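Local coordinates for protein 4-hydroxybutyrate coenzyme A transferase (Shewanella oneidensis, PDB 2OAS) that probably transfers coenzyme A between carboxylic acids, as expected of a 4-hydroxybutyrate or acetate CoA-transferase, and binds coenzyme A, at residues T24-T30 against L50-E56; L35-A39 against A58-S62. One frame throughout, in Å; residues are numbered along the deposited sequence.

Interaction 1: residues T24-T30 against L50-E56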
ATOM      1  N   THR A  24      -1.056  17.181  20.202  1.00 26.55           N
ATOM      2  CA  THR A  24      -0.982  16.591  21.533  1.00 26.60           C
ATOM      3  C   THR A  24      -0.257  15.263  21.535  1.00 26.58           C
ATOM      4  O   THR A  24      -0.413  14.456  20.620  1.00 25.21           O
ATOM      5  CB  THR A  24      -2.409  16.350  22.135  1.00 26.70           C
ATOM      6  OG1 THR A  24      -2.282  15.618  23.349  1.00 28.71           O
ATOM      7  CG2 THR A  24      -3.290  15.554  21.164  1.00 23.33           C
ATOM      8  N   HIS A  25       0.544  15.046  22.571  1.00 29.12           N
ATOM      9  CA  HIS A  25       1.270  13.788  22.742  1.00 30.55           C
ATOM     10  C   HIS A  25       0.137  12.761  22.690  1.00 31.35           C
ATOM     11  O   HIS A  25      -0.922  12.996  23.266  1.00 32.97           O
ATOM     12  CB  HIS A  25       1.917  13.780  24.119  1.00 31.76           C
ATOM     13  CG  HIS A  25       3.272  13.144  24.157  1.00 31.51           C
ATOM     14  ND1 HIS A  25       4.157  13.373  25.194  1.00 31.12           N
ATOM     15  CD2 HIS A  25       3.891  12.298  23.310  1.00 30.13           C
ATOM     16  CE1 HIS A  25       5.265  12.691  24.977  1.00 30.89           C
ATOM     17  NE2 HIS A  25       5.135  12.031  23.843  1.00 30.88           N
ATOM     18  N   SER A  26       0.345  11.639  22.025  1.00 32.90           N
ATOM     19  CA  SER A  26      -0.701  10.635  21.918  1.00 36.58           C
ATOM     20  C   SER A  26      -0.485   9.344  22.703  1.00 37.17           C
ATOM     21  O   SER A  26       0.540   9.159  23.343  1.00 36.22           O
ATOM     22  CB  SER A  26      -0.928  10.318  20.447  1.00 37.54           C
ATOM     23  OG  SER A  26      -1.370  11.492  19.783  1.00 40.27           O
HETATM   24  N   MSE A  27      -1.477   8.468  22.677  1.00 39.61           N
HETATM   25  CA  MSE A  27      -1.368   7.206  23.385  1.00 43.47           C
HETATM   26  C   MSE A  27      -1.244   7.344  24.891  1.00 41.71           C
HETATM   27  O   MSE A  27      -1.925   8.161  25.506  1.00 41.28           O
HETATM   28  CB  MSE A  27      -0.180   6.423  22.834  1.00 50.79           C
HETATM   29  CG  MSE A  27      -0.447   5.893  21.437  1.00 60.96           C
HETATM   30 SE   MSE A  27      -1.510   4.240  21.437  1.00 77.03          SE
HETATM   31  CE  MSE A  27      -3.180   4.861  22.212  1.00 70.74           C
ATOM     32  N   GLY A  28      -0.374   6.532  25.478  1.00 39.49           N
ATOM     33  CA  GLY A  28      -0.182   6.571  26.914  1.00 38.30           C
ATOM     34  C   GLY A  28       0.421   7.865  27.419  1.00 36.51           C
ATOM     35  O   GLY A  28       0.424   8.117  28.621  1.00 35.92           O
ATOM     36  N   ALA A  29       0.918   8.695  26.513  1.00 35.97           N
ATOM     37  CA  ALA A  29       1.542   9.963  26.908  1.00 36.13           C
ATOM     38  C   ALA A  29       0.611  11.163  26.864  1.00 35.39           C
ATOM     39  O   ALA A  29       1.019  12.265  27.231  1.00 35.75           O
ATOM     40  CB  ALA A  29       2.772  10.235  26.031  1.00 36.44           C
ATOM     41  N   THR A  30      -0.630  10.951  26.425  1.00 34.24           N
ATOM     42  CA  THR A  30      -1.615  12.026  26.353  1.00 32.69           C
ATOM     43  C   THR A  30      -1.511  12.874  27.618  1.00 33.09           C
ATOM     44  O   THR A  30      -1.667  12.386  28.719  1.00 32.36           O
ATOM     45  CB  THR A  30      -3.045  11.448  26.197  1.00 32.86           C
ATOM     46  OG1 THR A  30      -3.117  10.713  24.977  1.00 33.41           O
ATOM     47  CG2 THR A  30      -4.089  12.553  26.173  1.00 30.62           C
ATOM     48  N   LEU A  50      -7.228  20.791  17.088  1.00 34.42           N
ATOM     49  CA  LEU A  50      -6.322  19.910  17.804  1.00 34.60           C
ATOM     50  C   LEU A  50      -6.043  18.638  17.021  1.00 34.85           C
ATOM     51  O   LEU A  50      -6.902  17.754  16.928  1.00 35.90           O
ATOM     52  CB  LEU A  50      -6.916  19.566  19.169  1.00 34.83           C
ATOM     53  CG  LEU A  50      -6.081  18.763  20.163  1.00 34.80           C
ATOM     54  CD1 LEU A  50      -6.674  18.923  21.531  1.00 36.34           C
ATOM     55  CD2 LEU A  50      -6.052  17.298  19.783  1.00 35.64           C
ATOM     56  N   LEU A  51      -4.830  18.560  16.466  1.00 34.48           N
ATOM     57  CA  LEU A  51      -4.376  17.399  15.692  1.00 32.07           C
ATOM     58  C   LEU A  51      -3.976  16.320  16.689  1.00 30.15           C
ATOM     59  O   LEU A  51      -3.434  16.622  17.754  1.00 30.04           O
ATOM     60  CB  LEU A  51      -3.176  17.780  14.815  1.00 32.34           C
ATOM     61  CG  LEU A  51      -3.420  18.654  13.579  1.00 33.11           C
ATOM     62  CD1 LEU A  51      -2.102  19.147  12.985  1.00 34.52           C
ATOM     63  CD2 LEU A  51      -4.173  17.835  12.562  1.00 34.58           C
ATOM     64  N   GLN A  52      -4.227  15.065  16.348  1.00 28.73           N
ATOM     65  CA  GLN A  52      -3.913  13.978  17.274  1.00 28.61           C
ATOM     66  C   GLN A  52      -3.971  12.590  16.645  1.00 29.28           C
ATOM     67  O   GLN A  52      -4.322  12.412  15.477  1.00 29.91           O
ATOM     68  CB  GLN A  52      -4.918  14.007  18.436  1.00 26.37           C
ATOM     69  CG  GLN A  52      -6.272  13.380  18.072  1.00 25.35           C
ATOM     70  CD  GLN A  52      -7.436  13.842  18.957  1.00 24.12           C
ATOM     71  OE1 GLN A  52      -7.832  15.007  18.917  1.00 22.56           O
ATOM     72  NE2 GLN A  52      -7.983  12.925  19.747  1.00 20.97           N
ATOM     73  N   LEU A  53      -3.626  11.609  17.457  1.00 30.52           N
ATOM     74  CA  LEU A  53      -3.672  10.212  17.063  1.00 31.40           C
ATOM     75  C   LEU A  53      -4.593   9.626  18.129  1.00 31.88           C
ATOM     76  O   LEU A  53      -5.453  10.331  18.661  1.00 31.88           O
ATOM     77  CB  LEU A  53      -2.272   9.594  17.142  1.00 30.36           C
ATOM     78  CG  LEU A  53      -1.365   9.584  15.895  1.00 31.17           C
ATOM     79  CD1 LEU A  53      -1.508  10.839  15.067  1.00 31.33           C
ATOM     80  CD2 LEU A  53       0.066   9.415  16.345  1.00 30.69           C
ATOM     81  N   HIS A  54      -4.411   8.353  18.450  1.00 33.22           N
ATOM     82  CA  HIS A  54      -5.231   7.720  19.464  1.00 36.66           C
ATOM     83  C   HIS A  54      -4.891   8.398  20.798  1.00 37.77           C
ATOM     84  O   HIS A  54      -3.719   8.510  21.172  1.00 37.44           O
ATOM     85  CB  HIS A  54      -4.924   6.211  19.509  1.00 38.94           C
ATOM     86  CG  HIS A  54      -5.837   5.434  20.406  1.00 42.83           C
ATOM     87  ND1 HIS A  54      -5.799   5.542  21.781  1.00 44.35           N
ATOM     88  CD2 HIS A  54      -6.845   4.575  20.125  1.00 44.16           C
ATOM     89  CE1 HIS A  54      -6.747   4.789  22.307  1.00 44.51           C
ATOM     90  NE2 HIS A  54      -7.398   4.192  21.323  1.00 45.30           N
ATOM     91  N   THR A  55      -5.906   8.874  21.512  1.00 38.78           N
ATOM     92  CA  THR A  55      -5.662   9.543  22.784  1.00 40.22           C
ATOM     93  C   THR A  55      -6.252   8.764  23.955  1.00 39.92           C
ATOM     94  O   THR A  55      -7.153   7.946  23.776  1.00 39.95           O
ATOM     95  CB  THR A  55      -6.241  10.967  22.777  1.00 41.51           C
ATOM     96  OG1 THR A  55      -5.898  11.610  24.005  1.00 45.14           O
ATOM     97  CG2 THR A  55      -7.770  10.929  22.654  1.00 43.28           C
ATOM     98  N   GLU A  56      -5.741   9.011  25.156  1.00 39.51           N
ATOM     99  CA  GLU A  56      -6.232   8.310  26.340  1.00 41.12           C
ATOM    100  C   GLU A  56      -6.563   9.278  27.468  1.00 40.90           C
ATOM    101  O   GLU A  56      -5.758  10.143  27.794  1.00 41.90           O
ATOM    102  CB  GLU A  56      -5.175   7.323  26.828  1.00 42.13           C
ATOM    103  CG  GLU A  56      -4.775   6.252  25.814  1.00 44.80           C
ATOM    104  CD  GLU A  56      -5.491   4.927  26.031  1.00 46.52           C
ATOM    105  OE1 GLU A  56      -5.356   4.027  25.169  1.00 48.21           O
ATOM    106  OE2 GLU A  56      -6.179   4.782  27.066  1.00 49.03           O
TER

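Interaction 2: residues L35-A39 against A58-S62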
ATOM      1  N   LEU A  35      -4.368  18.805  29.208  1.00 27.86           N
ATOM      2  CA  LEU A  35      -5.565  18.819  28.392  1.00 29.27           C
ATOM      3  C   LEU A  35      -6.805  19.147  29.230  1.00 30.68           C
ATOM      4  O   LEU A  35      -7.748  19.738  28.721  1.00 30.27           O
ATOM      5  CB  LEU A  35      -5.722  17.479  27.641  1.00 25.80           C
ATOM      6  CG  LEU A  35      -4.752  17.146  26.480  1.00 23.24           C
ATOM      7  CD1 LEU A  35      -5.074  15.777  25.939  1.00 21.25           C
ATOM      8  CD2 LEU A  35      -4.828  18.172  25.357  1.00 21.53           C
ATOM      9  N   ASP A  36      -6.806  18.787  30.512  1.00 32.80           N
ATOM     10  CA  ASP A  36      -7.958  19.110  31.356  1.00 33.88           C
ATOM     11  C   ASP A  36      -7.968  20.603  31.617  1.00 33.93           C
ATOM     12  O   ASP A  36      -9.029  21.208  31.715  1.00 35.52           O
ATOM     13  CB  ASP A  36      -7.930  18.350  32.687  1.00 32.32           C
ATOM     14  CG  ASP A  36      -8.344  16.886  32.535  1.00 33.18           C
ATOM     15  OD1 ASP A  36      -8.802  16.501  31.436  1.00 33.34           O
ATOM     16  OD2 ASP A  36      -8.222  16.123  33.515  1.00 33.60           O
ATOM     17  N   ALA A  37      -6.792  21.210  31.713  1.00 33.89           N
ATOM     18  CA  ALA A  37      -6.754  22.645  31.950  1.00 34.83           C
ATOM     19  C   ALA A  37      -7.212  23.379  30.684  1.00 34.65           C
ATOM     20  O   ALA A  37      -7.789  24.462  30.755  1.00 34.54           O
ATOM     21  CB  ALA A  37      -5.352  23.081  32.334  1.00 35.18           C
ATOM     22  N   LEU A  38      -6.957  22.773  29.533  1.00 34.14           N
ATOM     23  CA  LEU A  38      -7.339  23.359  28.256  1.00 33.46           C
ATOM     24  C   LEU A  38      -8.842  23.208  28.066  1.00 34.92           C
ATOM     25  O   LEU A  38      -9.458  23.932  27.289  1.00 33.80           O
ATOM     26  CB  LEU A  38      -6.596  22.657  27.116  1.00 30.81           C
ATOM     27  CG  LEU A  38      -6.874  23.088  25.684  1.00 29.50           C
ATOM     28  CD1 LEU A  38      -6.500  24.554  25.506  1.00 30.07           C
ATOM     29  CD2 LEU A  38      -6.101  22.211  24.723  1.00 26.35           C
ATOM     30  N   ALA A  39      -9.427  22.259  28.790  1.00 38.04           N
ATOM     31  CA  ALA A  39     -10.868  22.008  28.712  1.00 39.60           C
ATOM     32  C   ALA A  39     -11.598  23.242  29.201  1.00 39.80           C
ATOM     33  O   ALA A  39     -12.758  23.464  28.862  1.00 40.98           O
ATOM     34  CB  ALA A  39     -11.243  20.797  29.567  1.00 38.74           C
ATOM     35  N   ALA A  58      -8.705  11.756  27.576  1.00 40.08           N
ATOM     36  CA  ALA A  58      -8.937  13.140  27.172  1.00 40.33           C
ATOM     37  C   ALA A  58     -10.410  13.387  26.847  1.00 40.53           C
ATOM     38  O   ALA A  58     -10.732  14.254  26.030  1.00 39.50           O
ATOM     39  CB  ALA A  58      -8.070  13.485  25.965  1.00 39.89           C
ATOM     40  N   GLU A  59     -11.301  12.633  27.490  1.00 41.56           N
ATOM     41  CA  GLU A  59     -12.728  12.805  27.226  1.00 43.13           C
ATOM     42  C   GLU A  59     -13.285  14.130  27.709  1.00 42.88           C
ATOM     43  O   GLU A  59     -14.425  14.474  27.387  1.00 43.93           O
ATOM     44  CB  GLU A  59     -13.558  11.661  27.813  1.00 44.28           C
ATOM     45  CG  GLU A  59     -13.149  11.187  29.181  1.00 46.89           C
ATOM     46  CD  GLU A  59     -11.921  10.300  29.128  1.00 48.29           C
ATOM     47  OE1 GLU A  59     -11.933   9.327  28.347  1.00 48.21           O
ATOM     48  OE2 GLU A  59     -10.950  10.573  29.866  1.00 47.10           O
ATOM     49  N   SER A  60     -12.493  14.880  28.472  1.00 41.60           N
ATOM     50  CA  SER A  60     -12.957  16.178  28.952  1.00 40.61           C
ATOM     51  C   SER A  60     -12.985  17.174  27.782  1.00 40.00           C
ATOM     52  O   SER A  60     -13.769  18.122  27.781  1.00 40.25           O
ATOM     53  CB  SER A  60     -12.048  16.704  30.074  1.00 39.36           C
ATOM     54  OG  SER A  60     -10.750  17.004  29.601  1.00 38.15           O
ATOM     55  N   LEU A  61     -12.135  16.942  26.786  1.00 39.00           N
ATOM     56  CA  LEU A  61     -12.070  17.802  25.620  1.00 38.28           C
ATOM     57  C   LEU A  61     -13.139  17.461  24.589  1.00 38.50           C
ATOM     58  O   LEU A  61     -13.216  18.092  23.539  1.00 37.76           O
ATOM     59  CB  LEU A  61     -10.700  17.710  24.963  1.00 37.92           C
ATOM     60  CG  LEU A  61      -9.557  18.391  25.709  1.00 37.66           C
ATOM     61  CD1 LEU A  61      -8.250  18.146  24.954  1.00 37.44           C
ATOM     62  CD2 LEU A  61      -9.835  19.875  25.822  1.00 37.51           C
ATOM     63  N   SER A  62     -13.958  16.463  24.884  1.00 40.52           N
ATOM     64  CA  SER A  62     -15.009  16.070  23.960  1.00 42.38           C
ATOM     65  C   SER A  62     -16.379  16.482  24.490  1.00 42.08           C
ATOM     66  O   SER A  62     -17.408  16.083  23.952  1.00 42.29           O
ATOM     67  CB  SER A  62     -14.974  14.563  23.719  1.00 43.16           C
ATOM     68  OG  SER A  62     -15.248  13.864  24.915  1.00 47.36           O
TER

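Interaction 1: residues T24-T30 against L50-E56
T30 meets T55 and E56 through one hydroxyl, an instructive case of a single polar atom joining two loops. Its OG1 accepts the backbone N-H of E56 in a nearly straight bond (3.1 Å between N and OG1, 161° at the hydrogen), accepts the hydroxyl of T55, and donates to M27 O within its own loop. With chi1 at -62°, OG1 lies beside its own backbone N and CG2 swings anti to that N, which brings the methyl to T55 OG1 and E56 O; the two threonine side chains cross at about a right angle. A valine here would probably leave the E56 N-H and the T55 hydroxyl without their acceptor and M27 O without one of its two donors.

Next along, the amide of M27 gives H54 O a short bond (2.7 Å from N to O) that runs nearly down the carbonyl direction. S26 OG takes the L53 N-H at 3.2 Å from N to OG and donates its own proton to T24 O within its own loop, while S26 CB rests against H54 O, 3.4 Å away. Close packing continues at T24, whose CG2 rests against both L50 CD2 and Q52 CB, 3.5 Å from each.

The backbone pairing is slacker here, T24 N reaching L51 O only by a weak bond. The more solvent-accessible side is that of the selenomethionine M27, where H54 and E56 are partly exposed; the selenium lies oblique to the H54 ring, 5.1 Å from its centroid, though the fit of the methyl end is doubtful. This side faces the ligand: the side chain of M27 lies about 6 Å from bound coenzyme A. Loops following the C-terminal ends of neighbouring parallel strands 21-24 and 48-52 thus meet beside the ligand, the usual place for a binding site in a parallel alpha/beta fold.

Interaction 2: residues L35-A39 against A58-S62
L61 overlaps the side chain of L35 with one methyl and the helix backbone with the other, a compact example of a leucine dividing its two branches between neighbours. CD1 comes 3.4 Å from L35 CD2 and also lies against L35 CB, the two leucines crossing at about a right angle. CD2 reaches the helix backbone, 3.6 Å from L35 O and 3.7 Å from A39 CA, so that this methyl rests against the turn of helix 32-41 that runs from L35 to A39. A torsion of -73° about the first side-chain bond sets L61 CG beside its own backbone N and anti to the carbonyl carbon, sending both methyls across to the helix.

L35 has a second neighbour at its other branch: CD1 meets A58 CB at 3.8 Å. A58 O in turn accepts the L61 N-H, a backbone bond that holds the turn presenting both side chains to L35. Strand 70-74 closes over L61 as well, through L70 and H72, whereas L35 also packs on T24 and T30.

On the partly exposed side the contact turns polar. S60 OG donates to D36 OD1 at 2.7 Å, reaching the oxygen from its anti side and 30° out of the carboxylate plane. The methyl of A39 lies against the same hydroxyl, its CB 3.8 Å from S60 OG. The other carboxylate oxygen, D36 OD2, forms a salt bridge with K32, one turn earlier on the helix.

Leucine and alanine carbons, most of them buried, therefore supply the body of the contact, while its one hydrogen bond joins two partly exposed residues. There, a serine and a lysine share the two carboxylate oxygens, which would be expected to favour the ionised form of D36.

How the interactions relate
Interactions 1 and 2 lie about 12 Å apart, centre to centre, and are built round one beta-alpha-beta unit: strand 21-24, helix 32-41 and strand 48-52, the two strands being neighbours in the eight-stranded parallel sheet. Their segments alternate along the chain, in the order 24-30, 35-39, 50-56, 58-62. Interaction 1 joins the ends of the two strands and the loops that follow them; interaction 2 joins the helix to the loop that leaves the unit for strand 70-74. They also touch directly, T30 CG2 packing on L35 CD1 and L50 CD1 on L61 CD1. Interaction 1 faces the coenzyme A site, whereas interaction 2 lies away from it; continuous packing links the two.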